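Long-range contact in prolyl endopeptidase (Myxococcus xanthus, PDB 2BKL), which probably cleaves oligopeptides after proline, and less readily after alanine, as a serine peptidase of the S9A family: residues 241-255 / 264-277. Sequence-based numbering, arbitrary orientation.
Sequences LFVYILRGWSENDVY and FRLLVKGVGAKYEV. With ZAH (N-[(benzyloxy)carbonyl]-L-alanyl-L-proline), chain C.
Val-254 and Val-268 pair across the antiparallel strands 251-255 and 265-269, whose axes run 4.7 Å apart at 157°. Val-254 N donates to Val-268 O (2.9 Å), while Val-254 O takes Leu-267 N; Leu-267 and Val-268 share Val-254 as partner, a classic bulge. Past Gly-270 the chain leaves the sheet and turns back against the face carrying Val-254 and Asn-252 as strand 275-277. Asn-252 bridges to that strand: its CG lies between the backbone N and carbonyl carbon (chi1 69°), which sends the amide across to Tyr-275, where OD1 accepts from Tyr-275 N at 2.9 Å and ND2 donates to Tyr-275 O at 3.0 Å. Further along, Tyr-244 OH accepts from Val-277 N, nearly straight at 164°, and Val-254 CG1 meets Val-277 CG2.

On the other face, the two terminal nitrogens of Arg-247 each take one oxygen of Asp-253, NH1 to OD2 and NH2 to OD1, from above the carboxylate plane; Arg-247 NE goes to Glu-251 OE2. Asp-253 OD1 also takes Gly-270 N (3.0 Å), and Glu-251 OE1 takes Gly-272 N (2.8 Å), so the salt-bridge network holds the connection. Both Asp-253 bonds to Arg-247 would probably be lost with an alanine here, leaving the guanidinium tethered mainly through Glu-251 and Gly-270 N without OD1. Beyond the bulge, Leu-266 CD1 sits over one face of the Tyr-255 ring in a CH-pi contact.

At the hairpin turn, Lys-274 NZ holds Trp-249 O (2.9 Å), and the Trp-249 ring borders the bound ZAH, CZ2 near N14, as part of the ligand pocket. Two consecutive four-stranded antiparallel sheets thus join here, blade to blade, in the beta-propeller of prolyl oligopeptidases.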
ATOM      1  N   LEU A 241      -8.348  -3.656  26.055  1.00  7.30           N
ATOM      2  CA  LEU A 241      -8.416  -2.629  25.028  1.00  7.69           C
ATOM      3  C   LEU A 241      -7.070  -1.921  24.882  1.00  8.07           C
ATOM      4  O   LEU A 241      -6.494  -1.465  25.844  1.00 10.17           O
ATOM      5  CB  LEU A 241      -9.508  -1.635  25.402  1.00  9.87           C
ATOM      6  CG  LEU A 241      -9.649  -0.393  24.538  1.00 11.09           C
ATOM      7  CD1 LEU A 241     -10.144  -0.743  23.159  1.00 11.45           C
ATOM      8  CD2 LEU A 241     -10.582   0.571  25.251  1.00 12.34           C
ATOM      9  N   PHE A 242      -6.570  -1.857  23.652  1.00  7.06           N
ATOM     10  CA  PHE A 242      -5.299  -1.215  23.326  1.00  7.17           C
ATOM     11  C   PHE A 242      -5.509   0.024  22.446  1.00  8.22           C
ATOM     12  O   PHE A 242      -6.370   0.034  21.551  1.00  9.68           O
ATOM     13  CB  PHE A 242      -4.396  -2.185  22.560  1.00  9.32           C
ATOM     14  CG  PHE A 242      -4.023  -3.384  23.344  1.00 10.84           C
ATOM     15  CD1 PHE A 242      -3.017  -3.315  24.276  1.00 10.57           C
ATOM     16  CD2 PHE A 242      -4.694  -4.567  23.160  1.00 11.29           C
ATOM     17  CE1 PHE A 242      -2.684  -4.433  25.040  1.00 11.81           C
ATOM     18  CE2 PHE A 242      -4.396  -5.674  23.911  1.00 13.01           C
ATOM     19  CZ  PHE A 242      -3.389  -5.600  24.859  1.00 10.52           C
ATOM     20  N   VAL A 243      -4.717   1.049  22.715  1.00  7.84           N
ATOM     21  CA  VAL A 243      -4.639   2.231  21.877  1.00  8.71           C
ATOM     22  C   VAL A 243      -3.180   2.479  21.550  1.00  7.96           C
ATOM     23  O   VAL A 243      -2.314   2.551  22.431  1.00  9.14           O
ATOM     24  CB  VAL A 243      -5.279   3.439  22.543  1.00  7.57           C
ATOM     25  CG1 VAL A 243      -4.998   4.720  21.746  1.00  8.66           C
ATOM     26  CG2 VAL A 243      -6.799   3.238  22.680  1.00  8.33           C
ATOM     27  N   TYR A 244      -2.926   2.617  20.254  1.00  7.64           N
ATOM     28  CA  TYR A 244      -1.612   2.907  19.705  1.00  7.49           C
ATOM     29  C   TYR A 244      -1.525   4.359  19.264  1.00  7.18           C
ATOM     30  O   TYR A 244      -2.451   4.859  18.637  1.00  7.60           O
ATOM     31  CB  TYR A 244      -1.372   2.021  18.490  1.00  7.80           C
ATOM     32  CG  TYR A 244      -1.330   0.521  18.730  1.00 10.19           C
ATOM     33  CD1 TYR A 244      -0.147  -0.108  19.032  1.00 13.63           C
ATOM     34  CD2 TYR A 244      -2.458  -0.247  18.582  1.00 13.97           C
ATOM     35  CE1 TYR A 244      -0.089  -1.461  19.215  1.00 14.62           C
ATOM     36  CE2 TYR A 244      -2.411  -1.621  18.777  1.00 12.89           C
ATOM     37  CZ  TYR A 244      -1.229  -2.212  19.086  1.00 12.93           C
ATOM     38  OH  TYR A 244      -1.159  -3.579  19.270  1.00 14.20           O
ATOM     39  N   ILE A 245      -0.440   5.043  19.616  1.00  7.75           N
ATOM     40  CA  ILE A 245      -0.083   6.315  18.998  1.00  8.18           C
ATOM     41  C   ILE A 245       1.087   6.011  18.069  1.00  7.90           C
ATOM     42  O   ILE A 245       2.194   5.704  18.540  1.00  7.79           O
ATOM     43  CB  ILE A 245       0.270   7.384  20.054  1.00 11.41           C
ATOM     44  CG1 ILE A 245      -0.926   7.627  21.001  1.00 14.00           C
ATOM     45  CG2 ILE A 245       0.697   8.658  19.338  1.00 11.36           C
ATOM     46  CD1 ILE A 245      -0.624   8.578  22.122  1.00 15.84           C
ATOM     47  N   LEU A 246       0.815   6.037  16.772  1.00  7.95           N
ATOM     48  CA  LEU A 246       1.780   5.668  15.752  1.00  8.19           C
ATOM     49  C   LEU A 246       2.497   6.938  15.279  1.00  9.71           C
ATOM     50  O   LEU A 246       1.861   7.868  14.799  1.00 10.72           O
ATOM     51  CB  LEU A 246       1.085   4.999  14.570  1.00 10.67           C
ATOM     52  CG  LEU A 246       0.235   3.770  14.924  1.00 11.33           C
ATOM     53  CD1 LEU A 246      -0.473   3.205  13.674  1.00 14.29           C
ATOM     54  CD2 LEU A 246       1.105   2.688  15.548  1.00 13.69           C
ATOM     55  N   ARG A 247       3.808   7.014  15.475  1.00  9.79           N
ATOM     56  CA  ARG A 247       4.611   8.105  14.952  1.00 10.27           C
ATOM     57  C   ARG A 247       5.275   7.631  13.664  1.00 11.39           C
ATOM     58  O   ARG A 247       6.396   7.109  13.657  1.00 13.76           O
ATOM     59  CB  ARG A 247       5.617   8.583  15.984  1.00 13.31           C
ATOM     60  CG  ARG A 247       4.933   9.385  17.079  1.00 15.71           C
ATOM     61  CD  ARG A 247       5.905  10.024  18.056  1.00 17.47           C
ATOM     62  NE  ARG A 247       6.521   8.960  18.805  1.00 16.89           N
ATOM     63  CZ  ARG A 247       5.925   8.352  19.816  1.00 19.60           C
ATOM     64  NH1 ARG A 247       4.710   8.747  20.193  1.00 18.93           N
ATOM     65  NH2 ARG A 247       6.538   7.340  20.430  1.00 16.98           N
ATOM     66  N   GLY A 248       4.551   7.778  12.569  1.00  9.46           N
ATOM     67  CA  GLY A 248       4.964   7.282  11.277  1.00 12.11           C
ATOM     68  C   GLY A 248       5.096   5.774  11.331  1.00 11.32           C
ATOM     69  O   GLY A 248       4.240   5.070  11.895  1.00 12.29           O
ATOM     70  N   TRP A 249       6.157   5.288  10.698  1.00  9.27           N
ATOM     71  CA  TRP A 249       6.417   3.877  10.510  1.00  9.20           C
ATOM     72  C   TRP A 249       7.647   3.436  11.303  1.00 10.98           C
ATOM     73  O   TRP A 249       8.187   2.360  11.067  1.00 15.02           O
ATOM     74  CB  TRP A 249       6.580   3.618   8.994  1.00  9.52           C
ATOM     75  CG  TRP A 249       5.267   3.648   8.265  1.00  9.67           C
ATOM     76  CD1 TRP A 249       4.539   2.565   7.860  1.00 10.72           C
ATOM     77  CD2 TRP A 249       4.444   4.805   7.954  1.00  9.95           C
ATOM     78  NE1 TRP A 249       3.360   2.959   7.288  1.00 11.65           N
ATOM     79  CE2 TRP A 249       3.278   4.325   7.332  1.00 10.26           C
ATOM     80  CE3 TRP A 249       4.609   6.190   8.073  1.00 10.29           C
ATOM     81  CZ2 TRP A 249       2.275   5.163   6.864  1.00 12.16           C
ATOM     82  CZ3 TRP A 249       3.566   7.027   7.622  1.00  9.73           C
ATOM     83  CH2 TRP A 249       2.440   6.505   7.022  1.00 10.94           C
ATOM     84  N   SER A 250       8.115   4.237  12.261  1.00 11.08           N
ATOM     85  CA  SER A 250       9.362   3.905  12.979  1.00 13.84           C
ATOM     86  C   SER A 250       9.245   3.763  14.461  1.00 12.74           C
ATOM     87  O   SER A 250      10.115   3.147  15.083  1.00 13.11           O
ATOM     88  CB  SER A 250      10.422   4.968  12.718  1.00 18.35           C
ATOM     89  OG  SER A 250      10.510   5.179  11.322  1.00 23.98           O
ATOM     90  N   GLU A 251       8.211   4.341  15.054  1.00 11.08           N
ATOM     91  CA  GLU A 251       8.051   4.230  16.498  1.00 11.86           C
ATOM     92  C   GLU A 251       6.610   4.405  16.885  1.00  9.66           C
ATOM     93  O   GLU A 251       5.831   4.984  16.135  1.00  8.56           O
ATOM     94  CB  GLU A 251       8.999   5.181  17.256  1.00 15.86           C
ATOM     95  CG  GLU A 251       8.649   6.637  17.201  1.00 18.07           C
ATOM     96  CD  GLU A 251       9.544   7.523  18.081  1.00 18.67           C
ATOM     97  OE1 GLU A 251      10.773   7.311  18.202  1.00 20.26           O
ATOM     98  OE2 GLU A 251       9.001   8.484  18.644  1.00 21.66           O
ATOM     99  N   ASN A 252       6.231   3.807  17.989  1.00  7.23           N
ATOM    100  CA  ASN A 252       4.888   4.006  18.534  1.00  8.19           C
ATOM    101  C   ASN A 252       4.842   3.793  20.031  1.00  8.62           C
ATOM    102  O   ASN A 252       5.744   3.214  20.618  1.00  9.23           O
ATOM    103  CB  ASN A 252       3.855   3.101  17.844  1.00  7.64           C
ATOM    104  CG  ASN A 252       4.026   1.639  18.177  1.00  8.80           C
ATOM    105  OD1 ASN A 252       4.816   0.954  17.520  1.00 12.26           O
ATOM    106  ND2 ASN A 252       3.238   1.130  19.121  1.00 11.48           N
ATOM    107  N   ASP A 253       3.769   4.296  20.625  1.00  8.35           N
ATOM    108  CA  ASP A 253       3.419   4.038  22.009  1.00  8.45           C
ATOM    109  C   ASP A 253       2.296   3.047  22.059  1.00  8.28           C
ATOM    110  O   ASP A 253       1.485   2.948  21.127  1.00  9.04           O
ATOM    111  CB  ASP A 253       2.927   5.312  22.676  1.00  9.82           C
ATOM    112  CG  ASP A 253       3.955   6.412  22.677  1.00 11.17           C
ATOM    113  OD1 ASP A 253       5.171   6.115  22.640  1.00 12.26           O
ATOM    114  OD2 ASP A 253       3.609   7.614  22.716  1.00 15.56           O
ATOM    115  N   VAL A 254       2.156   2.364  23.192  1.00  6.99           N
ATOM    116  CA  VAL A 254       1.027   1.481  23.433  1.00  6.26           C
ATOM    117  C   VAL A 254       0.426   1.764  24.810  1.00  6.70           C
ATOM    118  O   VAL A 254       1.146   1.727  25.805  1.00  7.84           O
ATOM    119  CB  VAL A 254       1.414  -0.019  23.356  1.00  7.64           C
ATOM    120  CG1 VAL A 254       0.169  -0.883  23.525  1.00  9.01           C
ATOM    121  CG2 VAL A 254       2.084  -0.329  22.026  1.00  9.54           C
ATOM    122  N   TYR A 255      -0.871   2.036  24.828  1.00  7.38           N
ATOM    123  CA  TYR A 255      -1.675   2.164  26.040  1.00  7.80           C
ATOM    124  C   TYR A 255      -2.692   1.039  26.091  1.00  8.72           C
ATOM    125  O   TYR A 255      -3.119   0.500  25.073  1.00  8.76           O
ATOM    126  CB  TYR A 255      -2.384   3.519  26.057  1.00  8.88           C
ATOM    127  CG  TYR A 255      -1.423   4.693  26.181  1.00 10.30           C
ATOM    128  CD1 TYR A 255      -0.776   5.224  25.063  1.00 11.17           C
ATOM    129  CD2 TYR A 255      -1.151   5.261  27.420  1.00 11.25           C
ATOM    130  CE1 TYR A 255       0.109   6.292  25.190  1.00 12.39           C
ATOM    131  CE2 TYR A 255      -0.278   6.338  27.544  1.00 13.50           C
ATOM    132  CZ  TYR A 255       0.356   6.838  26.438  1.00 13.54           C
ATOM    133  OH  TYR A 255       1.232   7.905  26.575  1.00 16.61           O
ATOM    134  N   PHE A 264      -6.286   4.949  31.045  1.00 13.67           N
ATOM    135  CA  PHE A 264      -5.363   4.076  30.318  1.00 13.97           C
ATOM    136  C   PHE A 264      -4.053   3.903  31.075  1.00 14.29           C
ATOM    137  O   PHE A 264      -3.578   4.812  31.750  1.00 16.04           O
ATOM    138  CB  PHE A 264      -5.074   4.609  28.908  1.00 13.69           C
ATOM    139  CG  PHE A 264      -6.157   4.310  27.943  1.00 12.32           C
ATOM    140  CD1 PHE A 264      -6.218   3.100  27.282  1.00 13.32           C
ATOM    141  CD2 PHE A 264      -7.164   5.236  27.720  1.00 12.86           C
ATOM    142  CE1 PHE A 264      -7.252   2.824  26.424  1.00 14.07           C
ATOM    143  CE2 PHE A 264      -8.188   4.961  26.841  1.00 13.94           C
ATOM    144  CZ  PHE A 264      -8.234   3.770  26.192  1.00 13.64           C
ATOM    145  N   ARG A 265      -3.480   2.716  30.959  1.00 12.43           N
ATOM    146  CA  ARG A 265      -2.157   2.407  31.473  1.00 13.54           C
ATOM    147  C   ARG A 265      -1.164   2.484  30.301  1.00 14.53           C
ATOM    148  O   ARG A 265      -1.482   2.062  29.188  1.00 14.58           O
ATOM    149  CB  ARG A 265      -2.149   0.977  32.054  1.00 15.66           C
ATOM    150  CG  ARG A 265      -3.312   0.638  33.054  1.00 17.40           C
ATOM    151  CD  ARG A 265      -3.766  -0.848  33.006  1.00 18.59           C
ATOM    152  NE  ARG A 265      -4.717  -1.223  34.066  1.00 19.55           N
ATOM    153  CZ  ARG A 265      -4.380  -1.407  35.341  1.00 22.74           C
ATOM    154  NH1 ARG A 265      -3.120  -1.276  35.735  1.00 23.33           N
ATOM    155  NH2 ARG A 265      -5.311  -1.719  36.241  1.00 22.23           N
ATOM    156  N   LEU A 266       0.027   3.020  30.534  1.00 13.90           N
ATOM    157  CA  LEU A 266       1.087   2.983  29.534  1.00 12.53           C
ATOM    158  C   LEU A 266       1.758   1.639  29.538  1.00 13.40           C
ATOM    159  O   LEU A 266       2.335   1.250  30.541  1.00 14.77           O
ATOM    160  CB  LEU A 266       2.141   4.044  29.832  1.00 13.35           C
ATOM    161  CG  LEU A 266       3.354   4.146  28.910  1.00 15.15           C
ATOM    162  CD1 LEU A 266       2.944   4.583  27.515  1.00 13.50           C
ATOM    163  CD2 LEU A 266       4.380   5.131  29.520  1.00 17.01           C
ATOM    164  N   LEU A 267       1.674   0.912  28.431  1.00  9.32           N
ATOM    165  CA  LEU A 267       2.501  -0.286  28.294  1.00 10.09           C
ATOM    166  C   LEU A 267       3.952   0.071  27.990  1.00 11.18           C
ATOM    167  O   LEU A 267       4.877  -0.422  28.657  1.00 11.85           O
ATOM    168  CB  LEU A 267       1.968  -1.233  27.241  1.00 10.78           C
ATOM    169  CG  LEU A 267       2.756  -2.517  27.063  1.00 10.44           C
ATOM    170  CD1 LEU A 267       2.697  -3.407  28.321  1.00 12.53           C
ATOM    171  CD2 LEU A 267       2.232  -3.257  25.858  1.00 11.88           C
ATOM    172  N   VAL A 268       4.149   0.904  26.970  1.00  7.94           N
ATOM    173  CA  VAL A 268       5.477   1.307  26.563  1.00  9.75           C
ATOM    174  C   VAL A 268       5.414   2.561  25.717  1.00  9.48           C
ATOM    175  O   VAL A 268       4.481   2.766  24.938  1.00  9.14           O
ATOM    176  CB  VAL A 268       6.211   0.167  25.806  1.00 10.28           C
ATOM    177  CG1 VAL A 268       5.473  -0.248  24.536  1.00 10.42           C
ATOM    178  CG2 VAL A 268       7.630   0.570  25.484  1.00 12.64           C
ATOM    179  N   LYS A 269       6.376   3.451  25.940  1.00 10.68           N
ATOM    180  CA  LYS A 269       6.561   4.647  25.145  1.00 13.32           C
ATOM    181  C   LYS A 269       7.753   4.367  24.249  1.00 13.27           C
ATOM    182  O   LYS A 269       8.873   4.198  24.725  1.00 15.55           O
ATOM    183  CB  LYS A 269       6.829   5.842  26.066  1.00 18.13           C
ATOM    184  CG  LYS A 269       7.019   7.181  25.359  1.00 21.91           C
ATOM    185  CD  LYS A 269       6.324   8.328  26.130  1.00 25.16           C
ATOM    186  CE  LYS A 269       7.121   9.636  26.069  1.00 26.19           C
ATOM    187  NZ  LYS A 269       6.390  10.783  26.702  1.00 30.27           N
ATOM    188  N   GLY A 270       7.519   4.251  22.952  1.00 11.42           N
ATOM    189  CA  GLY A 270       8.579   3.893  22.041  1.00 11.23           C
ATOM    190  C   GLY A 270       9.526   5.045  21.757  1.00 12.30           C
ATOM    191  O   GLY A 270       9.093   6.178  21.507  1.00 14.11           O
ATOM    192  N   VAL A 271      10.813   4.736  21.822  1.00 12.60           N
ATOM    193  CA  VAL A 271      11.887   5.664  21.509  1.00 14.09           C
ATOM    194  C   VAL A 271      12.730   4.995  20.445  1.00 12.63           C
ATOM    195  O   VAL A 271      13.582   4.147  20.731  1.00 13.53           O
ATOM    196  CB  VAL A 271      12.708   5.997  22.772  1.00 17.50           C
ATOM    197  CG1 VAL A 271      13.795   7.029  22.444  1.00 19.06           C
ATOM    198  CG2 VAL A 271      11.792   6.496  23.865  1.00 18.95           C
ATOM    199  N   GLY A 272      12.401   5.287  19.197  1.00 12.22           N
ATOM    200  CA  GLY A 272      13.063   4.669  18.074  1.00 12.62           C
ATOM    201  C   GLY A 272      12.760   3.175  17.950  1.00 13.27           C
ATOM    202  O   GLY A 272      13.533   2.411  17.365  1.00 14.54           O
ATOM    203  N   ALA A 273      11.625   2.764  18.506  1.00 11.71           N
ATOM    204  CA  ALA A 273      11.179   1.365  18.449  1.00 10.57           C
ATOM    205  C   ALA A 273       9.655   1.296  18.318  1.00  8.30           C
ATOM    206  O   ALA A 273       8.942   2.184  18.801  1.00  7.81           O
ATOM    207  CB  ALA A 273      11.620   0.606  19.702  1.00 11.89           C
ATOM    208  N   LYS A 274       9.196   0.256  17.630  1.00  9.38           N
ATOM    209  CA  LYS A 274       7.797  -0.060  17.457  1.00  9.41           C
ATOM    210  C   LYS A 274       7.415  -1.283  18.235  1.00  9.13           C
ATOM    211  O   LYS A 274       8.248  -2.164  18.478  1.00  7.68           O
ATOM    212  CB  LYS A 274       7.460  -0.312  15.986  1.00 12.41           C
ATOM    213  CG  LYS A 274       7.622   0.881  15.131  1.00 17.92           C
ATOM    214  CD  LYS A 274       7.332   0.552  13.660  1.00 19.36           C
ATOM    215  CE  LYS A 274       8.488  -0.212  13.056  1.00 20.59           C
ATOM    216  NZ  LYS A 274       8.292  -0.457  11.614  1.00 22.58           N
ATOM    217  N   TYR A 275       6.133  -1.353  18.568  1.00  7.08           N
ATOM    218  CA  TYR A 275       5.565  -2.413  19.383  1.00  7.20           C
ATOM    219  C   TYR A 275       4.153  -2.716  18.909  1.00  9.73           C
ATOM    220  O   TYR A 275       3.324  -1.810  18.832  1.00 10.57           O
ATOM    221  CB  TYR A 275       5.495  -2.023  20.857  1.00  7.19           C
ATOM    222  CG  TYR A 275       6.781  -1.568  21.433  1.00  7.49           C
ATOM    223  CD1 TYR A 275       7.239  -0.263  21.234  1.00  7.15           C
ATOM    224  CD2 TYR A 275       7.549  -2.420  22.226  1.00  6.56           C
ATOM    225  CE1 TYR A 275       8.461   0.161  21.792  1.00  8.70           C
ATOM    226  CE2 TYR A 275       8.757  -2.006  22.774  1.00  7.45           C
ATOM    227  CZ  TYR A 275       9.213  -0.710  22.546  1.00  9.06           C
ATOM    228  OH  TYR A 275      10.412  -0.285  23.085  1.00 10.93           O
ATOM    229  N   GLU A 276       3.865  -3.984  18.633  1.00  8.18           N
ATOM    230  CA  GLU A 276       2.526  -4.460  18.289  1.00 11.67           C
ATOM    231  C   GLU A 276       2.161  -5.542  19.284  1.00  9.74           C
ATOM    232  O   GLU A 276       2.974  -6.418  19.573  1.00  9.66           O
ATOM    233  CB  GLU A 276       2.539  -5.035  16.881  1.00 15.18           C
ATOM    234  CG  GLU A 276       1.199  -5.548  16.394  1.00 19.89           C
ATOM    235  CD  GLU A 276       1.303  -6.289  15.079  1.00 21.95           C
ATOM    236  OE1 GLU A 276       2.176  -5.955  14.251  1.00 28.25           O
ATOM    237  OE2 GLU A 276       0.507  -7.220  14.862  1.00 28.97           O
ATOM    238  N   VAL A 277       0.943  -5.500  19.816  1.00  8.87           N
ATOM    239  CA  VAL A 277       0.547  -6.383  20.898  1.00  9.76           C
ATOM    240  C   VAL A 277      -0.699  -7.196  20.553  1.00 10.31           C
ATOM    241  O   VAL A 277      -1.667  -6.674  19.956  1.00 13.00           O
ATOM    242  CB  VAL A 277       0.247  -5.595  22.191  1.00 11.17           C
ATOM    243  CG1 VAL A 277       0.034  -6.554  23.354  1.00 12.95           C
ATOM    244  CG2 VAL A 277       1.325  -4.617  22.463  1.00 14.68           C
TER
HETATM  245  C1  ZAH C1533       1.983   6.579  -1.197  1.00 16.72           C
HETATM  246  O2  ZAH C1533       3.297   6.078  -1.107  1.00 12.44           O
HETATM  247  C3  ZAH C1533       1.601   7.491  -0.007  1.00 12.82           C
HETATM  248  C4  ZAH C1533       2.474   8.748   0.051  1.00 11.77           C
HETATM  249  C5  ZAH C1533       3.651   8.416   0.961  1.00  9.40           C
HETATM  250  C6  ZAH C1533       3.200   7.304   1.870  1.00  9.32           C
HETATM  251  N7  ZAH C1533       1.907   6.916   1.322  1.00 10.44           N
HETATM  252  C8  ZAH C1533       1.111   6.030   1.917  1.00 11.61           C
HETATM  253  O9  ZAH C1533      -0.071   5.802   1.374  1.00 12.23           O
HETATM  254  C10 ZAH C1533       1.397   5.506   3.341  1.00  9.52           C
HETATM  255  C11 ZAH C1533       2.350   4.333   3.115  1.00 10.36           C
HETATM  256  N14 ZAH C1533       0.205   5.018   3.988  1.00 12.44           N
HETATM  257  C15 ZAH C1533      -0.702   5.840   4.461  1.00 13.25           C
HETATM  258  O16 ZAH C1533      -0.525   7.136   4.449  1.00 10.27           O
HETATM  259  O17 ZAH C1533      -1.889   5.278   5.036  1.00 17.86           O
HETATM  260  C18 ZAH C1533      -2.902   6.256   5.383  1.00 22.51           C
HETATM  261  C19 ZAH C1533      -4.245   5.597   5.713  1.00 25.48           C
HETATM  262  C20 ZAH C1533      -4.346   4.779   6.846  1.00 27.08           C
HETATM  263  C21 ZAH C1533      -5.561   4.164   7.151  1.00 27.90           C
HETATM  264  C22 ZAH C1533      -6.675   4.388   6.338  1.00 28.90           C
HETATM  265  C23 ZAH C1533      -6.586   5.224   5.221  1.00 27.53           C
HETATM  266  C24 ZAH C1533      -5.368   5.825   4.908  1.00 28.07           C
HETATM  267  O   HOH W   1      -2.823  -4.881  17.594  1.00 25.68           O